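PDB 3GJA: CytC3 from Streptomyces, which is a nonheme iron halogenase that probably uses 2-oxoglutarate and oxygen to chlorinate an unactivated carbon of an amino acid held on a carrier protein. Local coordinates for residues A[49-54]-A[62-67]; A[38-43]-A[74-79]; A[78-83]-A[149-154]. All blocks are in the same frame, centred on the assembly; numbering follows the deposited sequence.

Contact 1: A[49-54]-A[62-67]. With ACT (acetate ion), chain C.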
loop_
_atom_site.group_PDB
_atom_site.type_symbol
_atom_site.label_atom_id
_atom_site.label_comp_id
_atom_site.label_asym_id
_atom_site.label_seq_id
_atom_site.Cartn_x
_atom_site.Cartn_y
_atom_site.Cartn_z
ATOM N N LEU A 49 -18.904 2.114 -3.619
ATOM C CA LEU A 49 -19.903 2.199 -4.680
ATOM C C LEU A 49 -20.157 3.618 -5.162
ATOM O O LEU A 49 -20.399 3.842 -6.349
ATOM C CB LEU A 49 -21.222 1.578 -4.206
ATOM C CG LEU A 49 -21.503 0.088 -4.451
ATOM C CD1 LEU A 49 -20.246 -0.639 -4.905
ATOM C CD2 LEU A 49 -22.071 -0.528 -3.185
ATOM N N ASP A 50 -20.107 4.573 -4.237
ATOM C CA ASP A 50 -20.332 5.980 -4.567
ATOM C C ASP A 50 -19.015 6.654 -4.933
ATOM O O ASP A 50 -18.156 6.868 -4.080
ATOM C CB ASP A 50 -20.996 6.693 -3.383
ATOM C CG ASP A 50 -20.971 8.209 -3.515
ATOM O OD1 ASP A 50 -20.868 8.724 -4.645
ATOM O OD2 ASP A 50 -21.069 8.890 -2.477
ATOM N N ARG A 51 -18.867 6.987 -6.210
ATOM C CA ARG A 51 -17.649 7.618 -6.701
ATOM C C ARG A 51 -17.830 9.110 -6.950
ATOM O O ARG A 51 -16.970 9.746 -7.560
ATOM C CB ARG A 51 -17.194 6.942 -8.005
ATOM C CG ARG A 51 -16.789 5.477 -7.857
ATOM C CD ARG A 51 -16.256 4.900 -9.174
ATOM N NE ARG A 51 -15.045 5.591 -9.607
ATOM C CZ ARG A 51 -13.826 5.377 -9.115
ATOM N NH1 ARG A 51 -13.631 4.470 -8.168
ATOM N NH2 ARG A 51 -12.795 6.096 -9.558
ATOM N N SER A 52 -18.939 9.666 -6.469
ATOM C CA SER A 52 -19.235 11.080 -6.675
ATOM C C SER A 52 -18.056 11.994 -6.361
ATOM O O SER A 52 -17.908 13.047 -6.972
ATOM C CB SER A 52 -20.444 11.502 -5.835
ATOM O OG SER A 52 -20.098 11.630 -4.469
ATOM N N LEU A 53 -17.211 11.597 -5.419
ATOM C CA LEU A 53 -16.069 12.427 -5.058
ATOM C C LEU A 53 -14.717 11.746 -5.243
ATOM O O LEU A 53 -13.719 12.190 -4.684
ATOM C CB LEU A 53 -16.207 12.899 -3.609
ATOM C CG LEU A 53 -17.248 13.991 -3.353
ATOM C CD1 LEU A 53 -17.433 14.194 -1.859
ATOM C CD2 LEU A 53 -16.797 15.285 -4.015
ATOM N N ALA A 54 -14.681 10.667 -6.019
ATOM C CA ALA A 54 -13.429 9.957 -6.257
ATOM C C ALA A 54 -12.567 10.828 -7.166
ATOM O O ALA A 54 -13.083 11.493 -8.062
ATOM C CB ALA A 54 -13.705 8.615 -6.915
ATOM N N LYS A 62 -7.078 0.259 -14.547
ATOM C CA LYS A 62 -6.817 -0.336 -13.235
ATOM C C LYS A 62 -7.214 0.571 -12.082
ATOM O O LYS A 62 -7.832 0.125 -11.110
ATOM C CB LYS A 62 -5.332 -0.669 -13.066
ATOM C CG LYS A 62 -4.843 -1.830 -13.879
ATOM C CD LYS A 62 -3.523 -2.352 -13.333
ATOM C CE LYS A 62 -2.411 -1.315 -13.406
ATOM N NZ LYS A 62 -1.114 -1.905 -12.952
ATOM N N ALA A 63 -6.831 1.841 -12.195
ATOM C CA ALA A 63 -7.102 2.840 -11.165
ATOM C C ALA A 63 -8.561 2.853 -10.721
ATOM O O ALA A 63 -8.856 3.048 -9.546
ATOM C CB ALA A 63 -6.692 4.223 -11.666
ATOM N N ASN A 64 -9.462 2.635 -11.668
ATOM C CA ASN A 64 -10.891 2.625 -11.390
ATOM C C ASN A 64 -11.363 1.245 -10.918
ATOM O O ASN A 64 -11.972 1.107 -9.850
ATOM C CB ASN A 64 -11.652 3.032 -12.657
ATOM C CG ASN A 64 -13.127 3.287 -12.402
ATOM O OD1 ASN A 64 -13.879 2.374 -12.063
ATOM N ND2 ASN A 64 -13.549 4.542 -12.564
ATOM N N ILE A 65 -11.067 0.228 -11.719
ATOM C CA ILE A 65 -11.477 -1.137 -11.424
ATOM C C ILE A 65 -10.926 -1.677 -10.104
ATOM O O ILE A 65 -11.606 -2.429 -9.420
ATOM C CB ILE A 65 -11.075 -2.070 -12.581
ATOM C CG1 ILE A 65 -11.687 -1.545 -13.876
ATOM C CG2 ILE A 65 -11.564 -3.493 -12.326
ATOM C CD1 ILE A 65 -13.194 -1.433 -13.837
ATOM N N SER A 66 -9.700 -1.300 -9.748
ATOM C CA SER A 66 -9.113 -1.763 -8.494
ATOM C C SER A 66 -9.197 -0.692 -7.415
ATOM O O SER A 66 -8.542 -0.781 -6.380
ATOM C CB SER A 66 -7.663 -2.181 -8.707
ATOM O OG SER A 66 -7.601 -3.332 -9.526
ATOM N N ASN A 67 -10.024 0.316 -7.667
ATOM C CA ASN A 67 -10.234 1.413 -6.731
ATOM C C ASN A 67 -8.989 2.018 -6.080
ATOM O O ASN A 67 -8.809 1.972 -4.857
ATOM C CB ASN A 67 -11.237 0.981 -5.659
ATOM C CG ASN A 67 -12.657 1.359 -6.025
ATOM O OD1 ASN A 67 -12.924 2.511 -6.352
ATOM N ND2 ASN A 67 -13.573 0.398 -5.971
HETATM C C ACT C . 0.361 0.963 -12.290
HETATM O O ACT C . 0.726 0.826 -10.999
HETATM O OXT ACT C . 0.716 0.144 -13.111
HETATM C CH3 ACT C . -0.486 2.135 -12.714
HETATM O O HOH W 1 -10.440 4.822 -8.228
#

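Contact 2: A[38-43]-A[74-79]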
loop_
_atom_site.group_PDB
_atom_site.type_symbol
_atom_site.label_atom_id
_atom_site.label_comp_id
_atom_site.label_asym_id
_atom_site.label_seq_id
_atom_site.Cartn_x
_atom_site.Cartn_y
_atom_site.Cartn_z
ATOM N N THR A 38 -13.816 -5.405 10.686
ATOM C CA THR A 38 -15.006 -5.868 9.985
ATOM C C THR A 38 -16.057 -4.773 9.954
ATOM O O THR A 38 -16.678 -4.522 8.918
ATOM C CB THR A 38 -15.588 -7.156 10.643
ATOM O OG1 THR A 38 -14.729 -8.266 10.351
ATOM C CG2 THR A 38 -16.986 -7.465 10.112
ATOM N N ARG A 39 -16.244 -4.114 11.090
ATOM C CA ARG A 39 -17.211 -3.032 11.198
ATOM C C ARG A 39 -16.903 -1.952 10.153
ATOM O O ARG A 39 -17.801 -1.467 9.469
ATOM C CB ARG A 39 -17.150 -2.416 12.597
ATOM C CG ARG A 39 -18.474 -1.855 13.084
ATOM C CD ARG A 39 -18.299 -0.810 14.191
ATOM N NE ARG A 39 -18.053 0.519 13.633
ATOM C CZ ARG A 39 -16.867 1.112 13.606
ATOM N NH1 ARG A 39 -15.813 0.499 14.117
ATOM N NH2 ARG A 39 -16.732 2.303 13.051
ATOM N N ARG A 40 -15.628 -1.580 10.045
ATOM C CA ARG A 40 -15.186 -0.555 9.090
ATOM C C ARG A 40 -15.377 -1.000 7.644
ATOM O O ARG A 40 -15.904 -0.259 6.815
ATOM C CB ARG A 40 -13.706 -0.225 9.319
ATOM C CG ARG A 40 -13.448 0.589 10.564
ATOM C CD ARG A 40 -11.987 0.599 10.967
ATOM N NE ARG A 40 -11.790 1.513 12.089
ATOM C CZ ARG A 40 -11.456 2.794 11.962
ATOM N NH1 ARG A 40 -11.265 3.317 10.756
ATOM N NH2 ARG A 40 -11.346 3.560 13.041
ATOM N N TRP A 41 -14.936 -2.216 7.347
ATOM C CA TRP A 41 -15.056 -2.759 6.004
ATOM C C TRP A 41 -16.517 -2.843 5.589
ATOM O O TRP A 41 -16.839 -2.683 4.409
ATOM C CB TRP A 41 -14.411 -4.144 5.940
ATOM C CG TRP A 41 -14.611 -4.869 4.646
ATOM C CD1 TRP A 41 -14.977 -6.176 4.497
ATOM C CD2 TRP A 41 -14.449 -4.344 3.319
ATOM N NE1 TRP A 41 -15.057 -6.499 3.163
ATOM C CE2 TRP A 41 -14.740 -5.396 2.416
ATOM C CE3 TRP A 41 -14.087 -3.090 2.805
ATOM C CZ2 TRP A 41 -14.684 -5.233 1.025
ATOM C CZ3 TRP A 41 -14.028 -2.927 1.414
ATOM C CH2 TRP A 41 -14.328 -3.996 0.543
ATOM N N ASN A 42 -17.403 -3.098 6.552
ATOM C CA ASN A 42 -18.825 -3.192 6.236
ATOM C C ASN A 42 -19.291 -1.848 5.690
ATOM O O ASN A 42 -20.108 -1.781 4.775
ATOM C CB ASN A 42 -19.652 -3.575 7.476
ATOM C CG ASN A 42 -19.463 -5.029 7.892
ATOM O OD1 ASN A 42 -19.153 -5.892 7.067
ATOM N ND2 ASN A 42 -19.672 -5.311 9.175
ATOM N N ILE A 43 -18.763 -0.772 6.252
ATOM C CA ILE A 43 -19.138 0.557 5.795
ATOM C C ILE A 43 -18.427 0.878 4.482
ATOM O O ILE A 43 -19.073 1.198 3.480
ATOM C CB ILE A 43 -18.799 1.621 6.873
ATOM C CG1 ILE A 43 -19.627 1.343 8.135
ATOM C CG2 ILE A 43 -19.096 3.021 6.346
ATOM C CD1 ILE A 43 -19.227 2.142 9.350
ATOM N N ILE A 74 -12.774 8.753 0.868
ATOM C CA ILE A 74 -13.523 8.005 1.873
ATOM C C ILE A 74 -12.850 8.177 3.223
ATOM O O ILE A 74 -11.705 7.763 3.412
ATOM C CB ILE A 74 -13.607 6.506 1.515
ATOM C CG1 ILE A 74 -14.315 6.346 0.165
ATOM C CG2 ILE A 74 -14.348 5.743 2.618
ATOM C CD1 ILE A 74 -14.338 4.937 -0.353
ATOM N N ASP A 75 -13.573 8.792 4.158
ATOM C CA ASP A 75 -13.053 9.064 5.494
ATOM C C ASP A 75 -12.382 7.906 6.206
ATOM O O ASP A 75 -11.277 8.057 6.710
ATOM C CB ASP A 75 -14.159 9.627 6.396
ATOM C CG ASP A 75 -14.558 11.043 6.013
ATOM O OD1 ASP A 75 -13.685 11.788 5.532
ATOM O OD2 ASP A 75 -15.736 11.414 6.202
ATOM N N LEU A 76 -13.048 6.758 6.267
ATOM C CA LEU A 76 -12.486 5.587 6.943
ATOM C C LEU A 76 -11.168 5.121 6.302
ATOM O O LEU A 76 -10.316 4.520 6.958
ATOM C CB LEU A 76 -13.517 4.456 6.937
ATOM C CG LEU A 76 -14.171 4.015 8.255
ATOM C CD1 LEU A 76 -14.107 5.100 9.310
ATOM C CD2 LEU A 76 -15.609 3.617 7.969
ATOM N N LEU A 77 -11.007 5.402 5.016
ATOM C CA LEU A 77 -9.789 5.031 4.312
ATOM C C LEU A 77 -8.748 6.121 4.535
ATOM O O LEU A 77 -7.550 5.842 4.609
ATOM C CB LEU A 77 -10.074 4.844 2.819
ATOM C CG LEU A 77 -10.111 3.416 2.262
ATOM C CD1 LEU A 77 -10.606 2.422 3.310
ATOM C CD2 LEU A 77 -10.982 3.394 1.013
ATOM N N ALA A 78 -9.212 7.363 4.657
ATOM C CA ALA A 78 -8.308 8.486 4.911
ATOM C C ALA A 78 -7.663 8.239 6.272
ATOM O O ALA A 78 -6.461 8.436 6.455
ATOM C CB ALA A 78 -9.081 9.805 4.926
ATOM N N GLU A 79 -8.474 7.790 7.222
ATOM C CA GLU A 79 -7.983 7.508 8.561
ATOM C C GLU A 79 -7.069 6.285 8.572
ATOM O O GLU A 79 -6.053 6.265 9.269
ATOM C CB GLU A 79 -9.154 7.265 9.511
ATOM C CG GLU A 79 -8.710 6.949 10.923
ATOM C CD GLU A 79 -9.841 6.470 11.797
ATOM O OE1 GLU A 79 -11.002 6.514 11.344
ATOM O OE2 GLU A 79 -9.568 6.052 12.940
HETATM O O HOH W 2 -10.160 2.030 8.565
#

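Contact 3: A[78-83]-A[149-154]. With ACT (acetate ion), chain E.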
loop_
_atom_site.group_PDB
_atom_site.type_symbol
_atom_site.label_atom_id
_atom_site.label_comp_id
_atom_site.label_asym_id
_atom_site.label_seq_id
_atom_site.Cartn_x
_atom_site.Cartn_y
_atom_site.Cartn_z
ATOM N N ALA A 78 -9.212 7.363 4.657
ATOM C CA ALA A 78 -8.308 8.486 4.911
ATOM C C ALA A 78 -7.663 8.239 6.272
ATOM O O ALA A 78 -6.461 8.436 6.455
ATOM C CB ALA A 78 -9.081 9.805 4.926
ATOM N N GLU A 79 -8.474 7.790 7.222
ATOM C CA GLU A 79 -7.983 7.508 8.561
ATOM C C GLU A 79 -7.069 6.285 8.572
ATOM O O GLU A 79 -6.053 6.265 9.269
ATOM C CB GLU A 79 -9.154 7.265 9.511
ATOM C CG GLU A 79 -8.710 6.949 10.923
ATOM C CD GLU A 79 -9.841 6.470 11.797
ATOM O OE1 GLU A 79 -11.002 6.514 11.344
ATOM O OE2 GLU A 79 -9.568 6.052 12.940
ATOM N N HIS A 80 -7.434 5.262 7.801
ATOM C CA HIS A 80 -6.636 4.040 7.751
ATOM C C HIS A 80 -5.176 4.313 7.407
ATOM O O HIS A 80 -4.281 3.842 8.099
ATOM C CB HIS A 80 -7.220 3.051 6.732
ATOM C CG HIS A 80 -6.726 1.646 6.909
ATOM N ND1 HIS A 80 -7.319 0.754 7.777
ATOM C CD2 HIS A 80 -5.664 0.998 6.374
ATOM C CE1 HIS A 80 -6.642 -0.380 7.772
ATOM N NE2 HIS A 80 -5.631 -0.259 6.929
ATOM N N ILE A 81 -4.923 5.084 6.352
ATOM C CA ILE A 81 -3.536 5.351 5.963
ATOM C C ILE A 81 -2.784 6.244 6.953
ATOM O O ILE A 81 -1.553 6.283 6.946
ATOM C CB ILE A 81 -3.448 5.943 4.514
ATOM C CG1 ILE A 81 -4.199 7.274 4.414
ATOM C CG2 ILE A 81 -4.039 4.954 3.514
ATOM C CD1 ILE A 81 -3.315 8.489 4.604
ATOM N N MET A 82 -3.530 6.931 7.820
ATOM C CA MET A 82 -2.952 7.817 8.836
ATOM C C MET A 82 -2.699 7.100 10.168
ATOM O O MET A 82 -2.020 7.626 11.048
ATOM C CB MET A 82 -3.894 9.005 9.097
ATOM C CG MET A 82 -3.966 10.043 7.977
ATOM S SD MET A 82 -2.346 10.796 7.648
ATOM C CE MET A 82 -2.251 12.046 8.957
ATOM N N ARG A 83 -3.259 5.906 10.316
ATOM C CA ARG A 83 -3.131 5.137 11.549
ATOM C C ARG A 83 -1.738 4.995 12.160
ATOM O O ARG A 83 -0.787 4.581 11.496
ATOM C CB ARG A 83 -3.740 3.748 11.348
ATOM C CG ARG A 83 -5.212 3.703 11.665
ATOM C CD ARG A 83 -5.391 3.691 13.167
ATOM N NE ARG A 83 -6.686 4.214 13.563
ATOM C CZ ARG A 83 -7.222 4.039 14.764
ATOM N NH1 ARG A 83 -6.569 3.347 15.692
ATOM N NH2 ARG A 83 -8.416 4.551 15.033
ATOM N N VAL A 149 1.886 -1.615 2.996
ATOM C CA VAL A 149 1.207 -2.097 4.190
ATOM C C VAL A 149 -0.093 -2.726 3.688
ATOM O O VAL A 149 -1.015 -2.024 3.276
ATOM C CB VAL A 149 0.888 -0.942 5.170
ATOM C CG1 VAL A 149 0.206 -1.485 6.423
ATOM C CG2 VAL A 149 2.166 -0.218 5.542
ATOM N N TRP A 150 -0.142 -4.053 3.714
ATOM C CA TRP A 150 -1.291 -4.830 3.229
ATOM C C TRP A 150 -2.189 -5.248 4.400
ATOM O O TRP A 150 -1.860 -6.182 5.135
ATOM C CB TRP A 150 -0.761 -6.081 2.526
ATOM C CG TRP A 150 -1.638 -6.708 1.487
ATOM C CD1 TRP A 150 -1.531 -6.555 0.133
ATOM C CD2 TRP A 150 -2.646 -7.706 1.697
ATOM N NE1 TRP A 150 -2.395 -7.407 -0.515
ATOM C CE2 TRP A 150 -3.094 -8.126 0.418
ATOM C CE3 TRP A 150 -3.213 -8.293 2.839
ATOM C CZ2 TRP A 150 -4.077 -9.106 0.250
ATOM C CZ3 TRP A 150 -4.197 -9.275 2.670
ATOM C CH2 TRP A 150 -4.615 -9.670 1.385
ATOM N N THR A 151 -3.312 -4.559 4.571
ATOM C CA THR A 151 -4.245 -4.873 5.649
ATOM C C THR A 151 -5.338 -5.815 5.159
ATOM O O THR A 151 -5.931 -5.599 4.101
ATOM C CB THR A 151 -4.931 -3.596 6.209
ATOM O OG1 THR A 151 -3.937 -2.683 6.693
ATOM C CG2 THR A 151 -5.868 -3.951 7.364
ATOM N N ALA A 152 -5.605 -6.860 5.931
ATOM C CA ALA A 152 -6.648 -7.812 5.575
ATOM C C ALA A 152 -7.982 -7.263 6.076
ATOM O O ALA A 152 -8.173 -7.098 7.277
ATOM C CB ALA A 152 -6.359 -9.162 6.215
ATOM N N PHE A 153 -8.894 -6.959 5.157
ATOM C CA PHE A 153 -10.205 -6.426 5.530
ATOM C C PHE A 153 -11.138 -7.601 5.770
ATOM O O PHE A 153 -12.135 -7.507 6.485
ATOM C CB PHE A 153 -10.759 -5.535 4.407
ATOM C CG PHE A 153 -10.279 -4.099 4.465
ATOM C CD1 PHE A 153 -9.268 -3.715 5.344
ATOM C CD2 PHE A 153 -10.838 -3.138 3.633
ATOM C CE1 PHE A 153 -8.824 -2.398 5.398
ATOM C CE2 PHE A 153 -10.396 -1.808 3.675
ATOM C CZ PHE A 153 -9.392 -1.441 4.557
ATOM N N THR A 154 -10.781 -8.707 5.140
ATOM C CA THR A 154 -11.496 -9.967 5.219
ATOM C C THR A 154 -10.391 -10.907 5.705
ATOM O O THR A 154 -9.229 -10.514 5.715
ATOM C CB THR A 154 -11.974 -10.347 3.801
ATOM O OG1 THR A 154 -13.401 -10.263 3.734
ATOM C CG2 THR A 154 -11.500 -11.706 3.414
HETATM C C ACT E . -1.722 -9.005 -3.808
HETATM O O ACT E . -2.744 -9.865 -3.989
HETATM O OXT ACT E . -1.783 -8.179 -2.937
HETATM C CH3 ACT E . -0.502 -9.071 -4.695
#

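Contact 1: A[49-54]-A[62-67]
Arg51 reaches over to Asn64, which lies over one face of its guanidinium, and to Asn67, which lies at its edge. A bend in the arginine chain at chi3 (63°) helps to set the flat group against Asn64. The Asn64 amide has its CG 3.9 Å above the guanidinium plane and over the centre, the planes tilted 39° apart; Ala54 CB approaches the opposite face. Asn64 ND2 bonds to Pro57 O. The polar component lies at the edge. Asn67 OD1 comes to 2.8 Å from Arg51 NH1, near the guanidinium plane, yet the N-H is poorly aimed and the oxygen is claimed by Arg70 NE. Arg51 NH2 bonds instead to Tyr56 O and to a water (3.0 Å from NH2), whose oxygen lies 2.7 Å from Ala63 O and donates to it. That carbonyl also receives Tyr68 N in the Schellman motif ending the helix, with Asn67, at positive phi, as its C-prime residue. On the loop side, an Asx turn from Asp50 OD1 to Ser52 N overlaps the start of the type I turn from Arg51 to Ala54. The contact joins the loop after helix 34-49 to the short helix 62-65 at the surface, and just past that helix Ser66 makes a backbone hydrogen bond to Phe105 of strand 98-108.

Contact 2: A[38-43]-A[74-79]
Leu76 projects toward helix 34-49 and fills the gap between Ile43 and Arg40, forming the close-packed half of this contact. Its CD2 meets Ile43 CG2 at 3.9 Å, with the two side chains crossing at about a right angle, while its CD1 lies 3.7 Å from Arg40 NH1. Ile44, the next residue of the helix, also touches Leu76. The helix segments 38-43 and 75-79 run roughly antiparallel, 135° between their directions, and their axes come no nearer than 10.5 Å, so the packing rests on these few side chains.

The other half is looser and polar. Arg40 stretches its extended chain across to Glu79, whose CG lies anti to the backbone N (chi1 179°) and sends the carboxylate out to meet it at the guanidinium edge. The two form a salt bridge, but with the flat groups turned 72° from each other it is not the coplanar, two-pronged kind. Arg40 NH2 donates to Glu79 OE2 at 3.1 Å, approaching from above the carboxylate plane, and the bonds from NH1 and NH2 to OE1 are weak. Beside the pair, a water accepts from Arg40 NH1 at 2.8 Å and donates to Leu76 O at 3.0 Å from that oxygen, a solvent-mediated link between side chain and opposing backbone.

Arg40 NE is held by Glu36, and Glu79 OE2 also pairs with Arg83. Glu79 thus lies between two arginines whose NH2 groups come close to each other; its carboxylate probably offsets their like charge, and Arg40 and Glu79 would both probably be favoured in their ionised forms.

Contact 3: A[78-83]-A[149-154]
His80 bridges from helix 75-82 to Thr151 of strand 147-152 and Phe153 just beyond its end, in a contact between a flanking helix and the antiparallel sheet of a cupin-type double-stranded beta-helix, the fold expected of the PhyH family. Of the three residues, His80 gives up the most surface. Its CG stands anti to the backbone N (chi1 -163°), which carries the imidazole off the helix and toward the sheet.

Thr151 meets it from the opposite direction with both branches. His80 NE2 donates to Thr151 OG1 at 3.0 Å, with a nearly straight N-H...O angle of 163°, and the hydroxyl oxygen lies in the plane of the ring. Thr151 CG2 simultaneously comes within 3.7 Å of His80 CE1, so the CE1-NE2 edge of the ring is gripped by a polar and an apolar group together. The bond supplies the buried NE2 with an acceptor and would oppose rotation of the ring. Trp150, just before Thr151, points away from the helix; its ring lies against Phe106, and its NE1 donates to OXT of an acetate ion likely carried over from the crystallisation solution.

Phe153 adds the aromatic part. Phe256, on adjoining strand 253-262, meets the rings of both Phe153 and His80, making this a small aromatic cluster in the core, and Ile86 of helix 84-94 also packs on His80. Phe153 turns an edge to one face of the imidazole in a T-shaped stack, with the planes at 79° and the centroids 5.5 Å apart; the closest carbons are His80 CE1 and Phe153 CE1, at 3.8 Å.

From the N terminus, helix 34-49 supplies the first partner, segment 38-43, and then runs into the loop at 49-54. Contact 1 closes the shortest loop here, folding that loop back on helix 62-65. The chain then returns at 74-79 to pair with 38-43, so contact 2 encloses contact 1. Contact 3 opens on 78-83, sharing Ala78 and Glu79 with contact 2, and closes a longer loop, through helix 84-94 and strand 98-108, at strand 147-152. Contacts 2 and 3, with centres 9 Å apart, merge where Trp41 CE3 packs on Phe153 CD2 at 3.4 Å. Contact 2 joins two helices, and contact 3 joins one of them to the main sheet, while contact 1 stays peripheral.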